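PDB 4YHS: monosaccharide ABC transporter substrate-binding protein, CUT2 family from Bradyrhizobium sp., which probably binds a sugar or related small solute in the periplasm and delivers it to an ABC transporter of the monosaccharide (CUT2) class. Local coordinates for residues 157-170 with 313-327. Sequence-based numbering, arbitrary orientation.
Sequences AAKSLVSFYTMGAE and ILEGKDYVKHVGPKI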
loop_
_atom_site.group_PDB
_atom_site.type_symbol
_atom_site.label_atom_id
_atom_site.label_comp_id
_atom_site.label_asym_id
_atom_site.label_seq_id
_atom_site.Cartn_x
_atom_site.Cartn_y
_atom_site.Cartn_z
ATOM N N ALA A 157 15.094 -12.743 0.481
ATOM C CA ALA A 157 14.830 -13.743 -0.568
ATOM C C ALA A 157 13.810 -13.260 -1.597
ATOM O O ALA A 157 13.855 -13.688 -2.751
ATOM C CB ALA A 157 14.357 -15.080 0.062
ATOM N N ALA A 158 12.858 -12.426 -1.168
ATOM C CA ALA A 158 11.766 -11.984 -2.046
ATOM C C ALA A 158 11.147 -10.718 -1.489
ATOM O O ALA A 158 11.182 -10.513 -0.285
ATOM C CB ALA A 158 10.678 -13.030 -2.178
ATOM N N LYS A 159 10.574 -9.908 -2.387
ATOM C CA LYS A 159 9.798 -8.730 -2.017
ATOM C C LYS A 159 8.353 -8.869 -2.464
ATOM O O LYS A 159 8.064 -9.345 -3.570
ATOM C CB LYS A 159 10.410 -7.469 -2.620
ATOM C CG LYS A 159 11.831 -7.155 -2.142
ATOM C CD LYS A 159 12.436 -5.968 -2.862
ATOM C CE LYS A 159 13.842 -5.694 -2.343
ATOM N NZ LYS A 159 13.786 -4.977 -1.042
ATOM N N SER A 160 7.450 -8.453 -1.582
ATOM C CA SER A 160 6.021 -8.308 -1.880
ATOM C C SER A 160 5.624 -6.895 -1.475
ATOM O O SER A 160 5.347 -6.622 -0.292
ATOM C CB SER A 160 5.205 -9.332 -1.117
ATOM O OG SER A 160 3.843 -9.235 -1.460
ATOM N N LEU A 161 5.610 -5.996 -2.444
ATOM C CA LEU A 161 5.387 -4.606 -2.148
ATOM C C LEU A 161 5.130 -3.795 -3.415
ATOM O O LEU A 161 5.264 -4.293 -4.546
ATOM C CB LEU A 161 6.597 -4.038 -1.397
ATOM C CG LEU A 161 7.978 -4.472 -1.888
ATOM C CD1 LEU A 161 8.336 -3.810 -3.193
ATOM C CD2 LEU A 161 9.025 -4.117 -0.807
ATOM N N VAL A 162 4.732 -2.539 -3.215
ATOM C CA VAL A 162 4.535 -1.610 -4.340
ATOM C C VAL A 162 5.338 -0.339 -4.122
ATOM O O VAL A 162 5.950 -0.167 -3.055
ATOM C CB VAL A 162 3.041 -1.246 -4.529
ATOM C CG1 VAL A 162 2.202 -2.521 -4.582
ATOM C CG2 VAL A 162 2.540 -0.315 -3.409
ATOM N N SER A 163 5.358 0.522 -5.147
ATOM C CA SER A 163 6.003 1.848 -5.079
ATOM C C SER A 163 5.005 2.978 -4.948
ATOM O O SER A 163 4.002 2.989 -5.677
ATOM C CB SER A 163 6.842 2.089 -6.346
ATOM O OG SER A 163 7.374 3.410 -6.370
ATOM N N PHE A 164 5.280 3.933 -4.040
ATOM C CA PHE A 164 4.424 5.108 -3.896
ATOM C C PHE A 164 4.588 6.033 -5.108
ATOM O O PHE A 164 3.725 6.855 -5.346
ATOM C CB PHE A 164 4.704 5.850 -2.584
ATOM C CG PHE A 164 3.692 5.538 -1.497
ATOM C CD1 PHE A 164 2.429 6.083 -1.539
ATOM C CD2 PHE A 164 4.024 4.681 -0.458
ATOM C CE1 PHE A 164 1.494 5.784 -0.560
ATOM C CE2 PHE A 164 3.099 4.394 0.527
ATOM C CZ PHE A 164 1.842 4.939 0.475
ATOM N N TYR A 165 5.663 5.863 -5.895
ATOM C CA TYR A 165 5.758 6.609 -7.151
ATOM C C TYR A 165 4.565 6.223 -8.025
ATOM O O TYR A 165 3.854 7.073 -8.584
ATOM C CB TYR A 165 7.063 6.315 -7.898
ATOM C CG TYR A 165 7.158 7.031 -9.229
ATOM C CD1 TYR A 165 6.628 6.475 -10.381
ATOM C CD2 TYR A 165 7.768 8.271 -9.333
ATOM C CE1 TYR A 165 6.701 7.126 -11.590
ATOM C CE2 TYR A 165 7.824 8.936 -10.541
ATOM C CZ TYR A 165 7.306 8.348 -11.663
ATOM O OH TYR A 165 7.384 8.991 -12.863
ATOM N N THR A 166 4.325 4.917 -8.109
ATOM C CA THR A 166 3.242 4.383 -8.939
ATOM C C THR A 166 1.866 4.754 -8.393
ATOM O O THR A 166 0.937 5.023 -9.165
ATOM C CB THR A 166 3.339 2.833 -9.059
ATOM O OG1 THR A 166 4.675 2.477 -9.401
ATOM C CG2 THR A 166 2.352 2.286 -10.116
HETATM N N MSE A 167 1.695 4.744 -7.071
HETATM C CA MSE A 167 0.453 5.258 -6.500
HETATM C C MSE A 167 0.154 6.702 -6.918
HETATM O O MSE A 167 -0.994 7.032 -7.272
HETATM C CB MSE A 167 0.482 5.181 -4.977
HETATM C CG MSE A 167 0.672 3.778 -4.430
HETATM SE SE MSE A 167 -0.944 2.698 -4.644
HETATM C CE MSE A 167 -1.820 3.281 -2.979
ATOM N N GLY A 168 1.152 7.589 -6.825
ATOM C CA GLY A 168 0.958 8.961 -7.267
ATOM C C GLY A 168 0.691 9.060 -8.769
ATOM O O GLY A 168 -0.183 9.798 -9.233
ATOM N N ALA A 169 1.457 8.299 -9.545
ATOM C CA ALA A 169 1.351 8.307 -10.992
ATOM C C ALA A 169 -0.029 7.870 -11.480
ATOM O O ALA A 169 -0.601 8.492 -12.362
ATOM C CB ALA A 169 2.414 7.418 -11.599
ATOM N N GLU A 170 -0.572 6.815 -10.880
ATOM C CA GLU A 170 -1.866 6.311 -11.304
ATOM C C GLU A 170 -2.941 7.338 -10.972
ATOM O O GLU A 170 -3.919 7.527 -11.735
ATOM C CB GLU A 170 -2.145 4.951 -10.656
ATOM C CG GLU A 170 -1.312 3.832 -11.274
ATOM C CD GLU A 170 -1.738 3.520 -12.709
ATOM O OE1 GLU A 170 -2.881 3.854 -13.077
ATOM O OE2 GLU A 170 -0.926 2.961 -13.468
ATOM N N ILE A 313 9.617 -20.937 -1.657
ATOM C CA ILE A 313 11.048 -20.974 -1.360
ATOM C C ILE A 313 11.348 -22.202 -0.499
ATOM O O ILE A 313 12.224 -23.013 -0.830
ATOM C CB ILE A 313 11.487 -19.657 -0.664
ATOM C CG1 ILE A 313 11.421 -18.485 -1.638
ATOM C CG2 ILE A 313 12.909 -19.730 -0.093
ATOM C CD1 ILE A 313 11.399 -17.147 -0.943
ATOM N N LEU A 314 10.602 -22.372 0.587
ATOM C CA LEU A 314 10.842 -23.494 1.501
ATOM C C LEU A 314 10.712 -24.842 0.778
ATOM O O LEU A 314 11.369 -25.837 1.141
ATOM C CB LEU A 314 9.872 -23.441 2.696
ATOM C CG LEU A 314 10.143 -22.343 3.728
ATOM C CD1 LEU A 314 8.936 -22.160 4.593
ATOM C CD2 LEU A 314 11.316 -22.756 4.566
ATOM N N GLU A 315 9.885 -24.879 -0.256
ATOM C CA GLU A 315 9.650 -26.133 -0.980
ATOM C C GLU A 315 10.506 -26.259 -2.248
ATOM O O GLU A 315 10.379 -27.228 -2.998
ATOM C CB GLU A 315 8.159 -26.245 -1.321
ATOM C CG GLU A 315 7.282 -26.345 -0.076
ATOM C CD GLU A 315 5.833 -26.594 -0.400
ATOM O OE1 GLU A 315 5.494 -26.737 -1.599
ATOM O OE2 GLU A 315 5.026 -26.659 0.544
ATOM N N GLY A 316 11.381 -25.287 -2.472
ATOM C CA GLY A 316 12.246 -25.294 -3.639
ATOM C C GLY A 316 11.538 -25.088 -4.966
ATOM O O GLY A 316 12.070 -25.476 -6.015
ATOM N N LYS A 317 10.347 -24.483 -4.934
ATOM C CA LYS A 317 9.569 -24.255 -6.143
ATOM C C LYS A 317 9.892 -22.909 -6.762
ATOM O O LYS A 317 10.418 -22.009 -6.100
ATOM C CB LYS A 317 8.068 -24.343 -5.827
ATOM C CG LYS A 317 7.611 -25.773 -5.523
ATOM C CD LYS A 317 6.117 -25.829 -5.241
ATOM C CE LYS A 317 5.592 -27.251 -5.235
ATOM N NZ LYS A 317 6.261 -28.086 -4.207
ATOM N N ASP A 318 9.553 -22.754 -8.034
ATOM C CA ASP A 318 9.697 -21.479 -8.696
ATOM C C ASP A 318 8.863 -20.432 -7.977
ATOM O O ASP A 318 7.812 -20.733 -7.428
ATOM C CB ASP A 318 9.265 -21.573 -10.157
ATOM C CG ASP A 318 10.309 -22.239 -11.032
ATOM O OD1 ASP A 318 11.477 -22.388 -10.590
ATOM O OD2 ASP A 318 9.955 -22.605 -12.173
ATOM N N TYR A 319 9.376 -19.216 -7.943
ATOM C CA TYR A 319 8.643 -18.115 -7.338
ATOM C C TYR A 319 9.063 -16.835 -8.003
ATOM O O TYR A 319 10.111 -16.767 -8.673
ATOM C CB TYR A 319 8.875 -18.032 -5.838
ATOM C CG TYR A 319 10.336 -17.786 -5.456
ATOM C CD1 TYR A 319 11.266 -18.809 -5.535
ATOM C CD2 TYR A 319 10.770 -16.542 -5.001
ATOM C CE1 TYR A 319 12.595 -18.608 -5.193
ATOM C CE2 TYR A 319 12.113 -16.337 -4.656
ATOM C CZ TYR A 319 13.007 -17.378 -4.753
ATOM O OH TYR A 319 14.332 -17.205 -4.416
ATOM N N VAL A 320 8.213 -15.831 -7.841
ATOM C CA VAL A 320 8.472 -14.526 -8.402
ATOM C C VAL A 320 9.192 -13.736 -7.318
ATOM O O VAL A 320 8.679 -13.616 -6.220
ATOM C CB VAL A 320 7.159 -13.829 -8.840
ATOM C CG1 VAL A 320 7.483 -12.457 -9.353
ATOM C CG2 VAL A 320 6.435 -14.678 -9.897
ATOM N N LYS A 321 10.395 -13.227 -7.602
ATOM C CA LYS A 321 11.240 -12.703 -6.534
ATOM C C LYS A 321 10.890 -11.287 -6.079
ATOM O O LYS A 321 11.043 -10.950 -4.900
ATOM C CB LYS A 321 12.704 -12.737 -6.973
ATOM C CG LYS A 321 13.709 -12.344 -5.921
ATOM C CD LYS A 321 15.103 -12.885 -6.305
ATOM C CE LYS A 321 16.174 -12.339 -5.367
ATOM N NZ LYS A 321 17.483 -13.047 -5.476
ATOM N N HIS A 322 10.443 -10.455 -7.015
ATOM C CA HIS A 322 10.160 -9.078 -6.700
ATOM C C HIS A 322 8.859 -8.670 -7.418
ATOM O O HIS A 322 8.818 -8.500 -8.638
ATOM C CB HIS A 322 11.371 -8.226 -7.085
ATOM C CG HIS A 322 11.259 -6.777 -6.745
ATOM N ND1 HIS A 322 12.326 -5.916 -6.871
ATOM C CD2 HIS A 322 10.212 -6.019 -6.344
ATOM C CE1 HIS A 322 11.950 -4.693 -6.543
ATOM N NE2 HIS A 322 10.669 -4.725 -6.229
ATOM N N VAL A 323 7.783 -8.560 -6.646
ATOM C CA VAL A 323 6.462 -8.339 -7.250
ATOM C C VAL A 323 5.519 -7.555 -6.329
ATOM O O VAL A 323 5.619 -7.592 -5.095
ATOM C CB VAL A 323 5.818 -9.723 -7.664
ATOM C CG1 VAL A 323 5.579 -10.637 -6.446
ATOM C CG2 VAL A 323 4.550 -9.565 -8.506
ATOM N N GLY A 324 4.621 -6.816 -6.963
ATOM C CA GLY A 324 3.518 -6.155 -6.287
ATOM C C GLY A 324 2.220 -6.328 -7.046
ATOM O O GLY A 324 2.228 -6.564 -8.255
ATOM N N PRO A 325 1.086 -6.218 -6.342
ATOM C CA PRO A 325 -0.175 -6.135 -7.075
ATOM C C PRO A 325 -0.142 -4.964 -8.068
ATOM O O PRO A 325 0.506 -3.958 -7.816
ATOM C CB PRO A 325 -1.204 -5.879 -5.975
ATOM C CG PRO A 325 -0.596 -6.444 -4.758
ATOM C CD PRO A 325 0.862 -6.179 -4.885
ATOM N N LYS A 326 -0.810 -5.129 -9.193
ATOM C CA LYS A 326 -0.944 -4.043 -10.155
ATOM C C LYS A 326 -1.871 -3.000 -9.592
ATOM O O LYS A 326 -3.021 -3.265 -9.244
ATOM C CB LYS A 326 -1.465 -4.566 -11.488
ATOM C CG LYS A 326 -1.647 -3.525 -12.551
ATOM C CD LYS A 326 -0.331 -3.241 -13.222
ATOM C CE LYS A 326 -0.439 -2.174 -14.323
ATOM N NZ LYS A 326 0.921 -1.761 -14.774
ATOM N N ILE A 327 -1.377 -1.781 -9.513
ATOM C CA ILE A 327 -2.162 -0.717 -8.915
ATOM C C ILE A 327 -3.215 -0.246 -9.918
ATOM O O ILE A 327 -2.930 -0.105 -11.106
ATOM C CB ILE A 327 -1.254 0.434 -8.484
ATOM C CG1 ILE A 327 -0.382 -0.008 -7.320
ATOM C CG2 ILE A 327 -2.089 1.674 -8.103
ATOM C CD1 ILE A 327 0.879 0.835 -7.162
HETATM O O HOH W 1 15.875 -14.959 -3.493
HETATM O O HOH W 2 3.101 -8.299 -3.695
HETATM O O HOH W 3 -0.476 0.410 -12.273
#
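K159 and V323 show how two parallel strands share out their backbone polar groups. K159 N donates to K321 O over 2.8 Å, and V323 N returns a bond to K159 O at 3.2 Å, arriving from above the carbonyl plane. L161 N then donates to V323 O, which also accepts a hydrogen bond from a water. The same water makes an unusually short approach to S160 OG, whose protein partner is the carbonyl of Q302 in helix 299-314; the serine thus links strand to helix. At the start of the pairing a second water bonds to Y319 OH, weakly accepts from K321 NZ and lies unusually close to A157 O.

On the sheet face of K159 and H322, the lysine methylene CD sits over the centre of the imidazole, 3.9 Å from the centroid, a CH-pi contact. Beyond it the chain bends at its last torsion (chi4 -79°) and NZ leaves for D146 and the carbonyl of I151, while H322 ND1 is engaged by the backbone N of F38. Beyond the paired residues, I327 CD1 lies 3.6 Å from both T166 CG2 and the selenium of M167, and 4.0 Å from V162 CB. A third water donates to I327 O and, weakly, to E170 OE2. S163 caps the helix start, its OG accepting from Y165 N.

A strand of one lobe that leads into a helix of the other, with a second strand paired alongside, is characteristic of the interdomain hinge of two-lobed periplasmic binding proteins; these segments are consistent with two of its crossings.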